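Local coordinates for protein ribokinase, putative (Burkholderia thailandensis, PDB 3B1N) that probably phosphorylates nucleosides as a kinase of the ribokinase (PfkB) family, binding the nucleoside and ADP in neighbouring pockets, at residues Ile105-Asp110 with Asp247-Gly252; Met15-Arg20 with Ile33-Leu38; Ile9-Ile14 with Met42-Gly47. One frame throughout, in Å; residues are numbered along the deposited sequence. Where two conformers were deposited one is given.

Contact 1 (Ile105-Asp110 with Asp247-Gly252); sequences ITTDLD and DPTGCG. With ADP (adenosine-5'-diphosphate), chain G.
Thr-107 and Pro-248 meet where residues 105-107 of strand 101-107, in the lid sheet of this ribokinase-family fold, face the turn leading into helix 251-264. The sequence DPTGCGD that begins at Asp-247 resembles the DTxGAGD motif of PfkB kinases, whose turn and helix start form the anion hole in relatives, consistent with the phosphate contact here. Packing is tight at the proline: its CG lies 3.5 Å from Thr-107 OG1 and equally close to the carbonyl oxygen of Asp-108. In the conformer of Thr-107 described, one of two modelled, OG1 is anti to the backbone N (chi1 171°) and donates to Asp-108 O at 2.7 Å. Its CG2 faces the Asx turn, in which Asp-247 OD1 is gripped by two donors, Thr-249 OG1 near the carboxylate plane on the syn side and Thr-249 N from above it. Asp-247 OD2 has a separate donor, Gly-288 N. Farther back along the strand, Ile-105 and Thr-249 reach tip to tip, CD1 to CG2 at 3.8 Å. The other end is looser. Leu-109 is partly exposed and makes its nearest approach through backbone O, 4.3 Å from Pro-248 CG. Past the type II turn of Pro-248 to Cys-251, with Gly-250 at the N-cap, the helix start faces ADP: Gly-252 N donates to beta-phosphate O3B at 2.8 Å (N-H...O angle 142°).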
loop_
_atom_site.group_PDB
_atom_site.type_symbol
_atom_site.label_atom_id
_atom_site.label_comp_id
_atom_site.label_asym_id
_atom_site.label_seq_id
_atom_site.Cartn_x
_atom_site.Cartn_y
_atom_site.Cartn_z
ATOM N N ILE B 105 -0.947 1.054 -5.569
ATOM C CA ILE B 105 0.492 1.134 -5.318
ATOM C C ILE B 105 0.820 2.184 -4.254
ATOM O O ILE B 105 0.497 3.341 -4.429
ATOM C CB ILE B 105 1.183 1.554 -6.658
ATOM C CG1 ILE B 105 0.788 0.592 -7.774
ATOM C CG2 ILE B 105 2.747 1.686 -6.487
ATOM C CD1 ILE B 105 1.340 1.041 -9.199
ATOM N N THR B 106 1.469 1.742 -3.167
ATOM C CA THR B 106 1.988 2.722 -2.205
ATOM C C THR B 106 3.480 2.884 -2.329
ATOM O O THR B 106 4.208 1.891 -2.242
ATOM C CB THR B 106 1.584 2.420 -0.811
ATOM O OG1 THR B 106 0.166 2.306 -0.770
ATOM C CG2 THR B 106 2.137 3.574 0.082
ATOM N N THR B 107 3.921 4.095 -2.682
ATOM C CA THR B 107 5.325 4.317 -2.928
ATOM C C THR B 107 5.971 5.184 -1.830
ATOM O O THR B 107 5.260 5.898 -1.129
ATOM C CB THR B 107 5.545 4.898 -4.386
ATOM O OG1 THR B 107 6.904 5.296 -4.542
ATOM C CG2 THR B 107 4.611 6.078 -4.706
ATOM N N ASP B 108 7.273 5.085 -1.697
ATOM C CA ASP B 108 8.014 6.129 -0.998
ATOM C C ASP B 108 8.961 6.762 -1.984
ATOM O O ASP B 108 8.890 6.431 -3.193
ATOM C CB ASP B 108 8.706 5.659 0.294
ATOM C CG ASP B 108 9.957 4.823 0.060
ATOM O OD1 ASP B 108 10.375 4.591 -1.111
ATOM O OD2 ASP B 108 10.567 4.398 1.043
ATOM N N LEU B 109 9.828 7.638 -1.507
ATOM C CA LEU B 109 10.696 8.427 -2.406
ATOM C C LEU B 109 11.921 7.638 -2.843
ATOM O O LEU B 109 12.462 7.945 -3.921
ATOM C CB LEU B 109 11.029 9.803 -1.817
ATOM C CG LEU B 109 9.764 10.646 -1.557
ATOM C CD1 LEU B 109 10.085 11.985 -0.812
ATOM C CD2 LEU B 109 8.777 10.873 -2.741
ATOM N N ASP B 110 12.313 6.617 -2.059
ATOM C CA ASP B 110 13.432 5.685 -2.335
ATOM C C ASP B 110 13.088 4.668 -3.397
ATOM O O ASP B 110 13.888 3.764 -3.695
ATOM C CB ASP B 110 13.759 4.870 -1.098
ATOM C CG ASP B 110 14.736 5.545 -0.177
ATOM O OD1 ASP B 110 15.105 6.713 -0.464
ATOM O OD2 ASP B 110 15.167 4.874 0.800
ATOM N N ASP B 247 7.408 10.961 -8.586
ATOM C CA ASP B 247 6.808 9.632 -8.474
ATOM C C ASP B 247 7.723 8.610 -9.131
ATOM O O ASP B 247 7.915 8.672 -10.357
ATOM C CB ASP B 247 5.466 9.604 -9.228
ATOM C CG ASP B 247 4.756 8.256 -9.125
ATOM O OD1 ASP B 247 5.204 7.347 -8.377
ATOM O OD2 ASP B 247 3.734 8.124 -9.810
ATOM N N PRO B 248 8.309 7.711 -8.359
ATOM C CA PRO B 248 9.190 6.707 -9.004
ATOM C C PRO B 248 8.468 5.562 -9.702
ATOM O O PRO B 248 9.158 4.735 -10.343
ATOM C CB PRO B 248 10.008 6.122 -7.862
ATOM C CG PRO B 248 9.432 6.638 -6.617
ATOM C CD PRO B 248 8.393 7.703 -6.874
ATOM N N THR B 249 7.152 5.456 -9.574
ATOM C CA THR B 249 6.438 4.333 -10.154
ATOM C C THR B 249 6.624 4.316 -11.676
ATOM O O THR B 249 6.284 5.273 -12.349
ATOM C CB THR B 249 4.914 4.446 -9.929
ATOM O OG1 THR B 249 4.708 4.580 -8.538
ATOM C CG2 THR B 249 4.202 3.170 -10.387
ATOM N N GLY B 250 7.215 3.209 -12.157
ATOM C CA GLY B 250 7.387 3.024 -13.591
ATOM C C GLY B 250 8.783 3.420 -14.018
ATOM O O GLY B 250 9.048 3.401 -15.205
ATOM N N CYS B 251 9.662 3.824 -13.094
ATOM C CA CYS B 251 11.040 4.214 -13.570
ATOM C C CYS B 251 11.747 3.061 -14.256
ATOM O O CYS B 251 12.364 3.280 -15.334
ATOM C CB CYS B 251 11.908 4.663 -12.422
ATOM S SG CYS B 251 11.582 6.361 -11.896
ATOM N N GLY B 252 11.627 1.832 -13.715
ATOM C CA GLY B 252 12.282 0.682 -14.335
ATOM C C GLY B 252 11.666 0.425 -15.724
ATOM O O GLY B 252 12.366 -0.002 -16.647
HETATM P PB ADP G . 12.196 0.020 -10.593
HETATM O O1B ADP G . 12.258 -0.439 -9.144
HETATM O O2B ADP G . 12.153 -1.174 -11.497
HETATM O O3B ADP G . 11.220 1.055 -11.028
HETATM P PA ADP G . 14.701 1.625 -10.205
HETATM O O1A ADP G . 14.097 2.293 -8.961
HETATM O O2A ADP G . 15.970 0.838 -10.077
HETATM O O3A ADP G . 13.710 0.619 -10.915
HETATM O "O5'" ADP G . 14.818 2.837 -11.185
HETATM C "C5'" ADP G . 15.173 2.525 -12.537
HETATM C "C4'" ADP G . 16.060 3.579 -13.182
HETATM O "O4'" ADP G . 15.361 4.842 -13.195
HETATM C "C3'" ADP G . 17.381 3.847 -12.420
HETATM O "O3'" ADP G . 18.387 2.881 -12.762
HETATM C "C2'" ADP G . 17.640 5.281 -12.807
HETATM O "O2'" ADP G . 18.284 5.333 -14.098
HETATM C "C1'" ADP G . 16.275 5.899 -12.927
HETATM N N9 ADP G . 15.892 6.492 -11.616
HETATM C C8 ADP G . 15.204 5.929 -10.571
HETATM N N7 ADP G . 15.121 6.819 -9.530
HETATM C C5 ADP G . 15.814 7.892 -9.881
HETATM C C6 ADP G . 16.155 9.159 -9.238
HETATM N N6 ADP G . 15.691 9.379 -7.976
HETATM N N1 ADP G . 16.886 10.032 -9.907
HETATM C C2 ADP G . 17.341 9.797 -11.161
HETATM N N3 ADP G . 17.044 8.666 -11.814
HETATM C C4 ADP G . 16.333 7.699 -11.236
#

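Contact 2 (Met15-Arg20 with Ile33-Leu38); sequences MTFEGR and INLSFL. With MZR (5-hydroxy-1-(beta-D-ribofuranosyl)-1H-imidazole-4-carboxamide), chain C.
Phe-17 is the centre of an apolar cluster with Leu-35 and Phe-37. Two CH-pi contacts define it. Leu-35 CD1 stands 3.7 Å from the centroid of the Phe-17 ring and only 1° off its normal, while the opposite face carries Gly-19 N toward its rim. In turn, Phe-17 CA lies over a face of the Phe-37 ring, 4.1 Å from its centroid. Plain apolar contact adds to this: the two phenyl rings are tilted by 57° and touch obliquely, Phe-17 CD1 to Phe-37 CD2 at 3.7 Å. With CG between its backbone N and carbonyl carbon (chi1 56°), Phe-37 brings its ring against Phe-17. At its edge, CE1 comes within 4.2 Å of the carbonyl carbon of Met-15. A water links the backbones, donating to Thr-16 O at 2.6 Å and, weakly, to Leu-38 O. On the other side of strand 35-38, Ser-36 OG is 2.9 Å from both N7 and O6 of the mizoribine held by the second subunit; its single proton could go to either. Strand 35-38 joins a parallel ladder with a strand of that subunit, consistent with the interlocked lids of dimeric ribokinase-family enzymes, each helping to close its neighbour's nucleoside pocket.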
loop_
_atom_site.group_PDB
_atom_site.type_symbol
_atom_site.label_atom_id
_atom_site.label_comp_id
_atom_site.label_asym_id
_atom_site.label_seq_id
_atom_site.Cartn_x
_atom_site.Cartn_y
_atom_site.Cartn_z
ATOM N N MET B 15 -0.352 5.938 -4.518
ATOM C CA MET B 15 -0.409 6.674 -3.267
ATOM C C MET B 15 1.019 6.910 -2.841
ATOM O O MET B 15 1.730 5.966 -2.460
ATOM C CB MET B 15 -1.163 5.810 -2.273
ATOM C CG MET B 15 -2.690 5.745 -2.617
ATOM S SD MET B 15 -3.461 4.247 -2.008
ATOM C CE MET B 15 -2.971 3.060 -3.301
ATOM N N THR B 16 1.423 8.176 -2.950
ATOM C CA THR B 16 2.801 8.608 -2.760
ATOM C C THR B 16 3.039 9.044 -1.320
ATOM O O THR B 16 2.511 10.086 -0.903
ATOM C CB THR B 16 3.142 9.865 -3.620
ATOM O OG1 THR B 16 2.857 9.617 -4.997
ATOM C CG2 THR B 16 4.627 10.176 -3.513
ATOM N N PHE B 17 3.805 8.258 -0.582
ATOM C CA PHE B 17 4.208 8.711 0.789
ATOM C C PHE B 17 5.374 9.624 0.568
ATOM O O PHE B 17 6.407 9.202 0.003
ATOM C CB PHE B 17 4.599 7.546 1.680
ATOM C CG PHE B 17 5.198 7.966 3.011
ATOM C CD1 PHE B 17 4.390 8.658 3.913
ATOM C CD2 PHE B 17 6.509 7.621 3.370
ATOM C CE1 PHE B 17 4.895 9.059 5.123
ATOM C CE2 PHE B 17 7.028 8.049 4.608
ATOM C CZ PHE B 17 6.205 8.786 5.455
ATOM N N GLU B 18 5.208 10.864 1.040
ATOM C CA GLU B 18 6.269 11.881 0.832
ATOM C C GLU B 18 7.317 11.736 1.912
ATOM O O GLU B 18 7.362 12.504 2.891
ATOM C CB GLU B 18 5.676 13.286 0.807
ATOM C CG GLU B 18 4.639 13.476 -0.272
ATOM C CD GLU B 18 5.193 13.407 -1.668
ATOM O OE1 GLU B 18 6.414 13.614 -1.843
ATOM O OE2 GLU B 18 4.391 13.142 -2.597
ATOM N N GLY B 19 8.160 10.736 1.754
ATOM C CA GLY B 19 9.132 10.351 2.767
ATOM C C GLY B 19 9.756 9.047 2.391
ATOM O O GLY B 19 9.637 8.619 1.242
ATOM N N ARG B 20 10.418 8.426 3.348
ATOM C CA ARG B 20 11.171 7.197 3.148
ATOM C C ARG B 20 10.708 6.207 4.182
ATOM O O ARG B 20 10.804 6.490 5.387
ATOM C CB ARG B 20 12.671 7.474 3.332
ATOM C CG ARG B 20 13.262 8.265 2.115
ATOM C CD ARG B 20 14.732 8.655 2.417
ATOM N NE ARG B 20 15.624 7.502 2.544
ATOM C CZ ARG B 20 16.340 7.217 3.615
ATOM N NH1 ARG B 20 16.265 7.949 4.718
ATOM N NH2 ARG B 20 17.139 6.180 3.589
ATOM N N ILE B 33 5.702 -0.856 11.277
ATOM C CA ILE B 33 5.448 0.430 10.635
ATOM C C ILE B 33 3.965 0.715 10.626
ATOM O O ILE B 33 3.184 -0.164 10.271
ATOM C CB ILE B 33 6.082 0.494 9.172
ATOM C CG1 ILE B 33 5.772 1.852 8.568
ATOM C CG2 ILE B 33 5.565 -0.691 8.290
ATOM C CD1 ILE B 33 6.642 2.179 7.303
ATOM N N ASN B 34 3.584 1.944 10.976
ATOM C CA ASN B 34 2.244 2.420 10.798
ATOM C C ASN B 34 2.394 3.776 10.140
ATOM O O ASN B 34 3.204 4.596 10.647
ATOM C CB ASN B 34 1.534 2.699 12.132
ATOM C CG ASN B 34 1.022 1.462 12.859
ATOM O OD1 ASN B 34 0.595 1.673 14.005
ATOM N ND2 ASN B 34 1.061 0.241 12.286
ATOM N N LEU B 35 1.708 4.014 9.030
ATOM C CA LEU B 35 1.648 5.365 8.461
ATOM C C LEU B 35 0.208 5.670 8.100
ATOM O O LEU B 35 -0.537 4.769 7.706
ATOM C CB LEU B 35 2.477 5.461 7.151
ATOM C CG LEU B 35 3.986 5.318 7.270
ATOM C CD1 LEU B 35 4.547 5.203 5.861
ATOM C CD2 LEU B 35 4.582 6.535 8.042
ATOM N N SER B 36 -0.186 6.941 8.135
ATOM C CA SER B 36 -1.470 7.353 7.595
ATOM C C SER B 36 -1.233 8.762 7.095
ATOM O O SER B 36 -0.905 9.673 7.866
ATOM C CB SER B 36 -2.605 7.260 8.655
ATOM O OG SER B 36 -3.882 7.560 8.056
ATOM N N PHE B 37 -1.385 8.924 5.792
ATOM C CA PHE B 37 -0.999 10.187 5.144
ATOM C C PHE B 37 -2.118 10.624 4.214
ATOM O O PHE B 37 -2.846 9.779 3.630
ATOM C CB PHE B 37 0.354 10.059 4.426
ATOM C CG PHE B 37 0.437 8.952 3.393
ATOM C CD1 PHE B 37 0.164 9.219 2.043
ATOM C CD2 PHE B 37 0.811 7.651 3.762
ATOM C CE1 PHE B 37 0.271 8.179 1.051
ATOM C CE2 PHE B 37 0.884 6.638 2.802
ATOM C CZ PHE B 37 0.609 6.906 1.442
ATOM N N LEU B 38 -2.290 11.941 4.065
ATOM C CA LEU B 38 -3.371 12.454 3.220
ATOM C C LEU B 38 -3.050 12.297 1.752
ATOM O O LEU B 38 -1.891 12.503 1.289
ATOM C CB LEU B 38 -3.630 13.948 3.478
ATOM C CG LEU B 38 -4.335 14.323 4.777
ATOM C CD1 LEU B 38 -4.806 15.775 4.593
ATOM C CD2 LEU B 38 -5.497 13.417 5.227
HETATM N N1 MZR C . -7.658 9.681 10.461
HETATM O O3 MZR C . -9.303 7.583 10.828
HETATM C C4 MZR C . -8.300 6.918 10.093
HETATM C C5 MZR C . -7.100 7.546 9.567
HETATM C C6 MZR C . -6.792 8.966 9.783
HETATM O O6 MZR C . -5.716 9.425 9.300
HETATM N N7 MZR C . -6.446 6.535 8.955
HETATM C C8 MZR C . -7.167 5.365 9.049
HETATM N N9 MZR C . -8.349 5.630 9.724
HETATM C "C1'" MZR C . -9.364 4.639 10.113
HETATM C "C2'" MZR C . -9.866 3.719 9.022
HETATM O "O2'" MZR C . -11.030 4.329 8.460
HETATM C "C3'" MZR C . -10.024 2.361 9.740
HETATM O "O3'" MZR C . -11.405 1.911 9.771
HETATM C "C4'" MZR C . -9.499 2.582 11.147
HETATM O "O4'" MZR C . -8.665 3.755 10.974
HETATM C "C5'" MZR C . -8.599 1.441 11.623
HETATM O "O5'" MZR C . -8.179 1.426 13.057
HETATM O O HOH W 1 0.529 11.829 -1.120
#

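Contact 3 (Ile9-Ile14 with Met42-Gly47); sequences IAYDNI and MRREFG. With MZR (5-hydroxy-1-(beta-D-ribofuranosyl)-1H-imidazole-4-carboxamide), chain F.
Tyr-11 and Phe-46 lie side by side, pointing the same way, on one face of the antiparallel pair formed by strands 10-16 and 45-47 in the lid sheet of the ribokinase fold. Phe-46 CE1 approaches the edge of the Tyr-11 ring in its plane, 3.9 Å from CE1, and Tyr-11 OH bonds to Asp-74 O. In the conformer described, the Arg-44 side chain crosses that of Tyr-11 obliquely, the guanidinium and ring planes being 25° apart. A bend at chi3 (-55°) turns Arg-44 NE toward Tyr-11 CB, and Tyr-11 CD2 sits 3.3 Å above the guanidinium plane, toward its rim. Asp-74 and Gln-102 bind the tips NH2 and NH1, two partners that would hold the group's rotation. The aliphatic part of the same chain lies against the amide of Asn-13, Arg-44 CG being 3.3 Å from OD1. Backbone bonds set the register: Asp-12 N donates to Glu-45 O at 2.8 Å, nearly straight at 174°, and Glu-45 N returns a bond to Asp-12 O. Farther along, water bonded to Ile-14 N and Arg-43 O bridges the backbones. On the other face, Ala-10 and Asp-12, with Gly-47, line the mizoribine pocket. There Gly-47 CA lies 3.5 Å from Asp-12 OD2, and the carboxylate accepts from both ribose hydroxyls, one on each oxygen: O2' donates to OD1 at 2.7 Å and O3' to OD2 at 2.5 Å.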
loop_
_atom_site.group_PDB
_atom_site.type_symbol
_atom_site.label_atom_id
_atom_site.label_comp_id
_atom_site.label_asym_id
_atom_site.label_seq_id
_atom_site.Cartn_x
_atom_site.Cartn_y
_atom_site.Cartn_z
ATOM N N ILE B 9 -1.289 -4.865 -18.522
ATOM C CA ILE B 9 -1.854 -3.591 -18.971
ATOM C C ILE B 9 -2.888 -3.259 -17.900
ATOM O O ILE B 9 -3.791 -4.077 -17.666
ATOM C CB ILE B 9 -2.547 -3.705 -20.357
ATOM C CG1 ILE B 9 -1.562 -4.277 -21.396
ATOM C CG2 ILE B 9 -2.956 -2.281 -20.774
ATOM C CD1 ILE B 9 -2.231 -4.587 -22.754
ATOM N N ALA B 10 -2.693 -2.147 -17.193
ATOM C CA ALA B 10 -3.434 -1.949 -15.917
ATOM C C ALA B 10 -3.713 -0.516 -15.670
ATOM O O ALA B 10 -3.066 0.375 -16.232
ATOM C CB ALA B 10 -2.595 -2.564 -14.738
ATOM N N TYR B 11 -4.713 -0.270 -14.807
ATOM C CA TYR B 11 -4.932 1.065 -14.269
ATOM C C TYR B 11 -4.326 1.129 -12.880
ATOM O O TYR B 11 -4.567 0.252 -12.053
ATOM C CB TYR B 11 -6.453 1.305 -14.175
ATOM C CG TYR B 11 -7.094 1.420 -15.530
ATOM C CD1 TYR B 11 -6.750 2.448 -16.406
ATOM C CD2 TYR B 11 -7.993 0.457 -15.976
ATOM C CE1 TYR B 11 -7.344 2.553 -17.655
ATOM C CE2 TYR B 11 -8.590 0.536 -17.239
ATOM C CZ TYR B 11 -8.266 1.592 -18.069
ATOM O OH TYR B 11 -8.853 1.720 -19.306
ATOM N N ASP B 12 -3.544 2.186 -12.659
ATOM C CA ASP B 12 -2.797 2.350 -11.422
ATOM C C ASP B 12 -3.416 3.397 -10.512
ATOM O O ASP B 12 -3.747 4.486 -10.982
ATOM C CB ASP B 12 -1.347 2.780 -11.708
ATOM C CG ASP B 12 -0.524 1.705 -12.354
ATOM O OD1 ASP B 12 -0.898 0.527 -12.364
ATOM O OD2 ASP B 12 0.583 2.057 -12.777
ATOM N N ASN B 13 -3.543 3.074 -9.226
ATOM C CA ASN B 13 -3.892 4.088 -8.202
ATOM C C ASN B 13 -2.681 4.195 -7.328
ATOM O O ASN B 13 -2.348 3.244 -6.632
ATOM C CB ASN B 13 -5.150 3.665 -7.439
ATOM C CG ASN B 13 -6.423 3.892 -8.299
ATOM O OD1 ASN B 13 -7.012 2.965 -8.797
ATOM N ND2 ASN B 13 -6.781 5.161 -8.512
ATOM N N ILE B 14 -1.992 5.331 -7.474
ATOM C CA ILE B 14 -0.690 5.515 -6.840
ATOM C C ILE B 14 -0.823 6.457 -5.641
ATOM O O ILE B 14 -1.301 7.615 -5.759
ATOM C CB ILE B 14 0.300 6.071 -7.835
ATOM C CG1 ILE B 14 0.498 5.040 -8.975
ATOM C CG2 ILE B 14 1.664 6.343 -7.126
ATOM C CD1 ILE B 14 1.095 5.647 -10.226
ATOM N N MET B 42 -8.908 10.049 -5.710
ATOM C CA MET B 42 -8.473 8.898 -6.501
ATOM C C MET B 42 -8.518 9.243 -7.981
ATOM O O MET B 42 -9.533 9.759 -8.491
ATOM C CB MET B 42 -9.367 7.678 -6.237
ATOM C CG MET B 42 -8.758 6.598 -5.339
ATOM S SD MET B 42 -9.176 4.891 -5.820
ATOM C CE MET B 42 -10.897 5.060 -6.296
ATOM N N ARG B 43 -7.425 8.958 -8.674
ATOM C CA ARG B 43 -7.363 9.162 -10.106
ATOM C C ARG B 43 -6.642 7.978 -10.715
ATOM O O ARG B 43 -5.525 7.649 -10.301
ATOM C CB ARG B 43 -6.570 10.418 -10.417
ATOM C CG ARG B 43 -7.311 11.414 -11.243
ATOM C CD ARG B 43 -6.850 12.855 -10.918
ATOM N NE ARG B 43 -5.423 12.974 -10.580
ATOM C CZ ARG B 43 -4.412 12.762 -11.422
ATOM N NH1 ARG B 43 -4.646 12.371 -12.670
ATOM N NH2 ARG B 43 -3.163 12.914 -11.004
ATOM N N ARG B 44 -7.289 7.321 -11.660
ATOM C CA ARG B 44 -6.596 6.198 -12.276
ATOM C C ARG B 44 -5.665 6.646 -13.392
ATOM O O ARG B 44 -5.974 7.482 -14.241
ATOM C CB ARG B 44 -7.545 5.053 -12.656
ATOM C CG ARG B 44 -8.277 4.470 -11.451
ATOM C CD ARG B 44 -8.710 3.040 -11.697
ATOM N NE ARG B 44 -9.526 2.869 -12.897
ATOM C CZ ARG B 44 -10.001 1.690 -13.301
ATOM N NH1 ARG B 44 -9.731 0.586 -12.596
ATOM N NH2 ARG B 44 -10.732 1.620 -14.417
ATOM N N GLU B 45 -4.472 6.093 -13.332
ATOM C CA GLU B 45 -3.417 6.448 -14.270
ATOM C C GLU B 45 -3.235 5.238 -15.170
ATOM O O GLU B 45 -3.450 4.075 -14.782
ATOM C CB GLU B 45 -2.100 6.687 -13.553
ATOM C CG GLU B 45 -2.024 7.803 -12.522
ATOM C CD GLU B 45 -1.945 9.180 -13.099
ATOM O OE1 GLU B 45 -2.107 9.347 -14.335
ATOM O OE2 GLU B 45 -1.710 10.107 -12.274
ATOM N N PHE B 46 -2.798 5.501 -16.388
ATOM C CA PHE B 46 -2.484 4.412 -17.287
ATOM C C PHE B 46 -1.171 3.737 -16.911
ATOM O O PHE B 46 -0.138 4.421 -16.781
ATOM C CB PHE B 46 -2.409 4.966 -18.739
ATOM C CG PHE B 46 -3.714 5.533 -19.217
ATOM C CD1 PHE B 46 -4.737 4.702 -19.612
ATOM C CD2 PHE B 46 -3.919 6.918 -19.199
ATOM C CE1 PHE B 46 -5.950 5.232 -20.069
ATOM C CE2 PHE B 46 -5.149 7.459 -19.633
ATOM C CZ PHE B 46 -6.148 6.622 -20.057
ATOM N N GLY B 47 -1.219 2.396 -16.766
ATOM C CA GLY B 47 -0.103 1.666 -16.208
ATOM C C GLY B 47 -0.058 0.254 -16.724
ATOM O O GLY B 47 -0.508 -0.022 -17.836
HETATM N N1 MZR F . 1.970 -8.198 -12.122
HETATM O O3 MZR F . 2.170 -5.733 -13.414
HETATM C C4 MZR F . 2.249 -5.314 -12.068
HETATM C C5 MZR F . 2.206 -6.178 -10.911
HETATM C C6 MZR F . 2.046 -7.634 -10.928
HETATM O O6 MZR F . 1.988 -8.189 -9.809
HETATM N N7 MZR F . 2.320 -5.307 -9.871
HETATM C C8 MZR F . 2.430 -4.053 -10.366
HETATM N N9 MZR F . 2.385 -4.040 -11.730
HETATM C "C1'" MZR F . 2.525 -2.869 -12.612
HETATM C "C2'" MZR F . 1.701 -1.638 -12.279
HETATM O "O2'" MZR F . 0.503 -1.740 -13.042
HETATM C "C3'" MZR F . 2.663 -0.484 -12.659
HETATM O "O3'" MZR F . 2.224 0.399 -13.695
HETATM C "C4'" MZR F . 3.946 -1.168 -13.052
HETATM O "O4'" MZR F . 3.864 -2.427 -12.410
HETATM C "C5'" MZR F . 5.152 -0.401 -12.563
HETATM O "O5'" MZR F . 6.317 -1.133 -13.027
HETATM O O HOH W 2 -5.115 7.840 -7.083
HETATM O O HOH W 3 -3.123 7.427 -9.092
#

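Overall arrangement
All three contacts involve the four-stranded lid sheet, ordered 45-47, 10-16, 101-107, 113-118. Contacts 2 and 3 use successive parts of strand 10-16, their centres about 18 Å apart; along the chain, contact 2 forms between the two halves of contact 3, and contact 1 follows both. The centre of contact 1 is about 12 Å from that of contact 2 and 13 Å from that of contact 3, and backbone bonding between strands 10-16 and 101-107 joins it to both, as in Ile-105 N to Asn-13 O (2.8 Å). Thus one small sheet connects the nucleoside pocket, the ADP-binding helix start and the dimer interface, where contact 2 serves the second subunit's pocket.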